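Local coordinates for protein putative NAD dependent dehydrogenase (PDB 6NOR) that binds NAD and probably acts as an oxidoreductase in the biosynthesis of the antibiotic gentamicin, at residues Ile106-Lys116 with Ala131-Gly142. Sequence-based numbering, arbitrary orientation.
Sequences IAAGRNVLVEK and AAHERGVVLAHG. With NAD (nicotinamide-adenine-dinucleotide), chain G.
V112 and V114 each use both backbone groups on the neighbouring strand, V112 between V138 O and A140 N, V114 between A140 O and G142 N. The closest of the four bonds, G142 N to V114 O, is 2.8 Å; the N-to-C directions of the short segments differ by 16°, and each valine bonds to the residues flanking its partner (L139 for V112, H141 for V114), the parallel pattern. At the start of this run N111 stands in for a backbone acceptor: its OD1 receives V138 N at 2.9 Å, the N-H pointing almost straight at it (177°). With CG anti to the carbonyl carbon (chi1 -55°), the amide reaches across to V138 while its ND2 bonds to the carbonyl of R87 on the other neighbouring strand. With an alanine in its place, V138 N would probably lose its side-chain acceptor and the R87 carbonyl the amide's N-H. Apolar contact across the pair runs through L139 CD1, 3.8 Å from V112 CG1 and also on V114 CG2. Where helices 98-107 and 122-134 end, R135 lays its guanidinium face against G109 CA and bonds A107 O from NH1 (2.9 Å); its one NE hydrogen is shared between A107 O, weakly, and a water that itself donates to A107 O. At the cofactor end of the pair, E115 OE1 accepts the nicotinamide N7N at 2.9 Å, OE2 is hydrogen-bonded to H39, and K116 O takes the ribose O2D at 2.8 Å. A CB on G142 would fall about 2.7 Å from E115 OE1, so glycine suits this tight spot. Parallel strands 111-114 and 139-141, linked through helix 122-134, form a beta-alpha-beta crossover of the NAD-binding Rossmann fold, with the cofactor at the C-terminal ends of the strands.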
loop_
_atom_site.group_PDB
_atom_site.type_symbol
_atom_site.label_atom_id
_atom_site.label_comp_id
_atom_site.label_asym_id
_atom_site.label_seq_id
_atom_site.Cartn_x
_atom_site.Cartn_y
_atom_site.Cartn_z
ATOM N N ILE A 106 -43.764 3.156 -17.390
ATOM C CA ILE A 106 -43.985 1.872 -18.005
ATOM C C ILE A 106 -45.372 1.791 -18.635
ATOM O O ILE A 106 -45.531 1.269 -19.719
ATOM C CB ILE A 106 -43.798 0.754 -16.975
ATOM C CG1 ILE A 106 -42.300 0.584 -16.688
ATOM C CG2 ILE A 106 -44.403 -0.548 -17.461
ATOM C CD1 ILE A 106 -42.004 -0.306 -15.511
ATOM N N ALA A 107 -46.371 2.328 -17.955
ATOM C CA ALA A 107 -47.736 2.262 -18.459
ATOM C C ALA A 107 -47.882 3.096 -19.738
ATOM O O ALA A 107 -48.695 2.784 -20.605
ATOM C CB ALA A 107 -48.713 2.724 -17.398
ATOM N N ALA A 108 -47.057 4.131 -19.861
ATOM C CA ALA A 108 -47.057 4.999 -21.038
ATOM C C ALA A 108 -46.203 4.404 -22.142
ATOM O O ALA A 108 -45.978 5.034 -23.172
ATOM C CB ALA A 108 -46.553 6.393 -20.675
ATOM N N GLY A 109 -45.705 3.197 -21.908
ATOM C CA GLY A 109 -44.974 2.448 -22.913
ATOM C C GLY A 109 -43.542 2.879 -23.132
ATOM O O GLY A 109 -43.003 2.717 -24.214
ATOM N N ARG A 110 -42.919 3.426 -22.103
ATOM C CA ARG A 110 -41.526 3.858 -22.204
ATOM C C ARG A 110 -40.550 2.949 -21.475
ATOM O O ARG A 110 -40.863 2.380 -20.433
ATOM C CB ARG A 110 -41.379 5.269 -21.659
ATOM C CG ARG A 110 -41.369 6.316 -22.705
ATOM C CD ARG A 110 -42.729 6.469 -23.346
ATOM N NE ARG A 110 -42.841 7.803 -23.910
ATOM C CZ ARG A 110 -43.981 8.415 -24.159
ATOM N NH1 ARG A 110 -45.120 7.805 -23.898
ATOM N NH2 ARG A 110 -43.978 9.638 -24.659
ATOM N N ASN A 111 -39.352 2.832 -22.030
ATOM C CA ASN A 111 -38.265 2.150 -21.343
ATOM C C ASN A 111 -37.818 2.984 -20.161
ATOM O O ASN A 111 -37.935 4.205 -20.191
ATOM C CB ASN A 111 -37.102 1.912 -22.287
ATOM C CG ASN A 111 -37.514 1.171 -23.522
ATOM O OD1 ASN A 111 -37.504 -0.059 -23.557
ATOM N ND2 ASN A 111 -37.885 1.917 -24.552
ATOM N N VAL A 112 -37.318 2.336 -19.117
ATOM C CA VAL A 112 -36.996 3.066 -17.911
ATOM C C VAL A 112 -35.777 2.487 -17.174
ATOM O O VAL A 112 -35.619 1.285 -17.036
ATOM C CB VAL A 112 -38.239 3.129 -16.967
ATOM C CG1 VAL A 112 -38.551 1.786 -16.380
ATOM C CG2 VAL A 112 -38.048 4.175 -15.873
ATOM N N LEU A 113 -34.895 3.388 -16.757
ATOM C CA LEU A 113 -33.791 3.084 -15.868
ATOM C C LEU A 113 -34.105 3.726 -14.534
ATOM O O LEU A 113 -34.214 4.936 -14.461
ATOM C CB LEU A 113 -32.467 3.616 -16.426
ATOM C CG LEU A 113 -31.246 3.708 -15.504
ATOM C CD1 LEU A 113 -30.950 2.376 -14.862
ATOM C CD2 LEU A 113 -30.011 4.192 -16.253
ATOM N N VAL A 114 -34.272 2.908 -13.499
ATOM C CA VAL A 114 -34.535 3.376 -12.139
ATOM C C VAL A 114 -33.300 3.279 -11.274
ATOM O O VAL A 114 -32.676 2.241 -11.209
ATOM C CB VAL A 114 -35.633 2.561 -11.442
ATOM C CG1 VAL A 114 -35.996 3.202 -10.115
ATOM C CG2 VAL A 114 -36.847 2.423 -12.343
ATOM N N GLU A 115 -32.944 4.369 -10.621
ATOM C CA GLU A 115 -31.858 4.342 -9.691
ATOM C C GLU A 115 -32.106 3.347 -8.553
ATOM O O GLU A 115 -33.236 3.022 -8.231
ATOM C CB GLU A 115 -31.613 5.724 -9.118
ATOM C CG GLU A 115 -30.460 6.442 -9.753
ATOM C CD GLU A 115 -29.161 5.633 -9.738
ATOM O OE1 GLU A 115 -28.942 4.822 -8.809
ATOM O OE2 GLU A 115 -28.354 5.822 -10.664
ATOM N N LYS A 116 -31.014 2.852 -7.993
ATOM C CA LYS A 116 -30.975 2.179 -6.705
ATOM C C LYS A 116 -31.579 3.068 -5.603
ATOM O O LYS A 116 -31.352 4.268 -5.586
ATOM C CB LYS A 116 -29.516 1.840 -6.370
ATOM C CG LYS A 116 -29.188 2.168 -4.940
ATOM C CD LYS A 116 -27.919 2.862 -4.821
ATOM C CE LYS A 116 -27.935 3.935 -3.756
ATOM N NZ LYS A 116 -26.570 4.544 -3.711
ATOM N N ALA A 131 -44.798 -5.883 -15.121
ATOM C CA ALA A 131 -45.449 -4.857 -15.933
ATOM C C ALA A 131 -44.601 -4.414 -17.123
ATOM O O ALA A 131 -45.125 -4.161 -18.202
ATOM C CB ALA A 131 -45.807 -3.648 -15.080
ATOM N N ALA A 132 -43.293 -4.331 -16.937
ATOM C CA ALA A 132 -42.401 -3.939 -18.021
ATOM C C ALA A 132 -42.354 -4.991 -19.116
ATOM O O ALA A 132 -42.373 -4.674 -20.292
ATOM C CB ALA A 132 -41.007 -3.682 -17.488
ATOM N N HIS A 133 -42.279 -6.246 -18.709
ATOM C CA HIS A 133 -42.226 -7.361 -19.631
ATOM C C HIS A 133 -43.508 -7.413 -20.453
ATOM O O HIS A 133 -43.467 -7.613 -21.655
ATOM C CB HIS A 133 -42.013 -8.671 -18.863
ATOM C CG HIS A 133 -42.053 -9.902 -19.723
ATOM N ND1 HIS A 133 -40.930 -10.426 -20.333
ATOM C CD2 HIS A 133 -43.074 -10.733 -20.046
ATOM C CE1 HIS A 133 -41.261 -11.513 -21.007
ATOM N NE2 HIS A 133 -42.556 -11.724 -20.847
ATOM N N GLU A 134 -44.644 -7.190 -19.802
ATOM C CA GLU A 134 -45.919 -7.197 -20.495
ATOM C C GLU A 134 -45.981 -6.069 -21.500
ATOM O O GLU A 134 -46.549 -6.219 -22.570
ATOM C CB GLU A 134 -47.081 -7.081 -19.504
ATOM C CG GLU A 134 -48.461 -7.358 -20.091
ATOM C CD GLU A 134 -49.079 -6.147 -20.775
ATOM O OE1 GLU A 134 -48.691 -5.007 -20.435
ATOM O OE2 GLU A 134 -49.951 -6.335 -21.653
ATOM N N ARG A 135 -45.404 -4.934 -21.147
ATOM C CA ARG A 135 -45.468 -3.748 -21.982
ATOM C C ARG A 135 -44.393 -3.828 -23.056
ATOM O O ARG A 135 -44.273 -2.967 -23.906
ATOM C CB ARG A 135 -45.296 -2.500 -21.105
ATOM C CG ARG A 135 -45.984 -1.261 -21.590
ATOM C CD ARG A 135 -47.495 -1.392 -21.617
ATOM N NE ARG A 135 -48.099 -0.099 -21.924
ATOM C CZ ARG A 135 -48.110 0.471 -23.128
ATOM N NH1 ARG A 135 -48.675 1.663 -23.288
ATOM N NH2 ARG A 135 -47.563 -0.143 -24.174
ATOM N N GLY A 136 -43.601 -4.888 -23.011
ATOM C CA GLY A 136 -42.477 -5.060 -23.922
ATOM C C GLY A 136 -41.401 -3.980 -23.857
ATOM O O GLY A 136 -40.818 -3.657 -24.888
ATOM N N VAL A 137 -41.131 -3.431 -22.665
ATOM C CA VAL A 137 -40.085 -2.411 -22.504
ATOM C C VAL A 137 -38.973 -2.868 -21.578
ATOM O O VAL A 137 -39.116 -3.835 -20.837
ATOM C CB VAL A 137 -40.638 -1.080 -21.955
ATOM C CG1 VAL A 137 -41.609 -0.457 -22.943
ATOM C CG2 VAL A 137 -41.293 -1.291 -20.606
ATOM N N VAL A 138 -37.851 -2.169 -21.634
ATOM C CA VAL A 138 -36.741 -2.466 -20.749
ATOM C C VAL A 138 -36.964 -1.787 -19.409
ATOM O O VAL A 138 -37.290 -0.592 -19.345
ATOM C CB VAL A 138 -35.389 -2.007 -21.337
ATOM C CG1 VAL A 138 -34.255 -2.212 -20.313
ATOM C CG2 VAL A 138 -35.098 -2.739 -22.644
ATOM N N LEU A 139 -36.830 -2.584 -18.353
ATOM C CA LEU A 139 -36.692 -2.102 -16.987
ATOM C C LEU A 139 -35.256 -2.385 -16.538
ATOM O O LEU A 139 -34.801 -3.516 -16.555
ATOM C CB LEU A 139 -37.685 -2.785 -16.046
ATOM C CG LEU A 139 -37.509 -2.563 -14.529
ATOM C CD1 LEU A 139 -37.623 -1.109 -14.153
ATOM C CD2 LEU A 139 -38.517 -3.383 -13.729
ATOM N N ALA A 140 -34.546 -1.345 -16.142
ATOM C CA ALA A 140 -33.161 -1.494 -15.768
ATOM C C ALA A 140 -32.980 -0.791 -14.458
ATOM O O ALA A 140 -33.728 0.130 -14.161
ATOM C CB ALA A 140 -32.246 -0.911 -16.846
ATOM N N HIS A 141 -32.007 -1.219 -13.659
ATOM C CA HIS A 141 -31.814 -0.601 -12.348
ATOM C C HIS A 141 -30.379 -0.133 -12.158
ATOM O O HIS A 141 -29.450 -0.696 -12.725
ATOM C CB HIS A 141 -32.207 -1.555 -11.222
ATOM C CG HIS A 141 -31.311 -2.749 -11.103
ATOM N ND1 HIS A 141 -31.470 -3.878 -11.876
ATOM C CD2 HIS A 141 -30.244 -2.989 -10.305
ATOM C CE1 HIS A 141 -30.536 -4.758 -11.566
ATOM N NE2 HIS A 141 -29.776 -4.242 -10.617
ATOM N N GLY A 142 -30.212 0.900 -11.337
ATOM C CA GLY A 142 -28.933 1.568 -11.202
ATOM C C GLY A 142 -27.888 0.972 -10.276
ATOM O O GLY A 142 -27.287 1.708 -9.506
HETATM P PA NAD G . -31.040 14.449 -4.701
HETATM O O1A NAD G . -31.742 14.909 -3.401
HETATM O O2A NAD G . -29.734 15.107 -4.936
HETATM O O5B NAD G . -31.975 14.754 -5.924
HETATM C C5B NAD G . -33.329 14.342 -5.865
HETATM C C4B NAD G . -34.067 15.175 -6.946
HETATM O O4B NAD G . -35.251 14.689 -7.184
HETATM C C3B NAD G . -34.292 16.574 -6.417
HETATM O O3B NAD G . -33.912 17.458 -7.384
HETATM C C2B NAD G . -35.824 16.646 -6.167
HETATM O O2B NAD G . -36.268 18.036 -6.374
HETATM C C1B NAD G . -36.275 15.903 -7.094
HETATM N N9A NAD G . -37.566 15.312 -6.793
HETATM C C8A NAD G . -38.090 14.924 -5.613
HETATM N N7A NAD G . -39.309 14.386 -5.862
HETATM C C5A NAD G . -39.533 14.445 -7.176
HETATM C C6A NAD G . -40.592 14.063 -7.945
HETATM N N6A NAD G . -41.762 13.476 -7.520
HETATM N N1A NAD G . -40.554 14.224 -9.259
HETATM C C2A NAD G . -39.473 14.795 -9.847
HETATM N N3A NAD G . -38.426 15.184 -9.080
HETATM C C4A NAD G . -38.450 15.007 -7.755
HETATM O O3 NAD G . -30.873 12.909 -4.604
HETATM P PN NAD G . -29.879 11.977 -5.428
HETATM O O1N NAD G . -29.683 12.387 -6.851
HETATM O O2N NAD G . -28.549 11.884 -4.700
HETATM O O5D NAD G . -30.551 10.551 -5.425
HETATM C C5D NAD G . -31.611 10.245 -6.310
HETATM C C4D NAD G . -31.649 8.722 -6.544
HETATM O O4D NAD G . -30.522 8.259 -7.005
HETATM C C3D NAD G . -31.872 7.974 -5.196
HETATM O O3D NAD G . -32.692 6.970 -5.402
HETATM C C2D NAD G . -30.456 7.515 -4.788
HETATM O O2D NAD G . -30.556 6.315 -3.910
HETATM C C1D NAD G . -29.885 7.246 -5.928
HETATM N N1N NAD G . -28.463 7.420 -5.887
HETATM C C2N NAD G . -27.663 6.493 -6.546
HETATM C C3N NAD G . -26.272 6.610 -6.541
HETATM C C7N NAD G . -25.460 5.530 -7.275
HETATM O O7N NAD G . -24.286 5.535 -7.226
HETATM N N7N NAD G . -26.146 4.507 -7.986
HETATM C C4N NAD G . -25.645 7.639 -5.875
HETATM C C5N NAD G . -26.441 8.579 -5.220
HETATM C C6N NAD G . -27.857 8.461 -5.227
HETATM O O HOH W 1 -50.202 0.070 -20.229
HETATM O O HOH W 2 -26.425 4.171 -11.266
#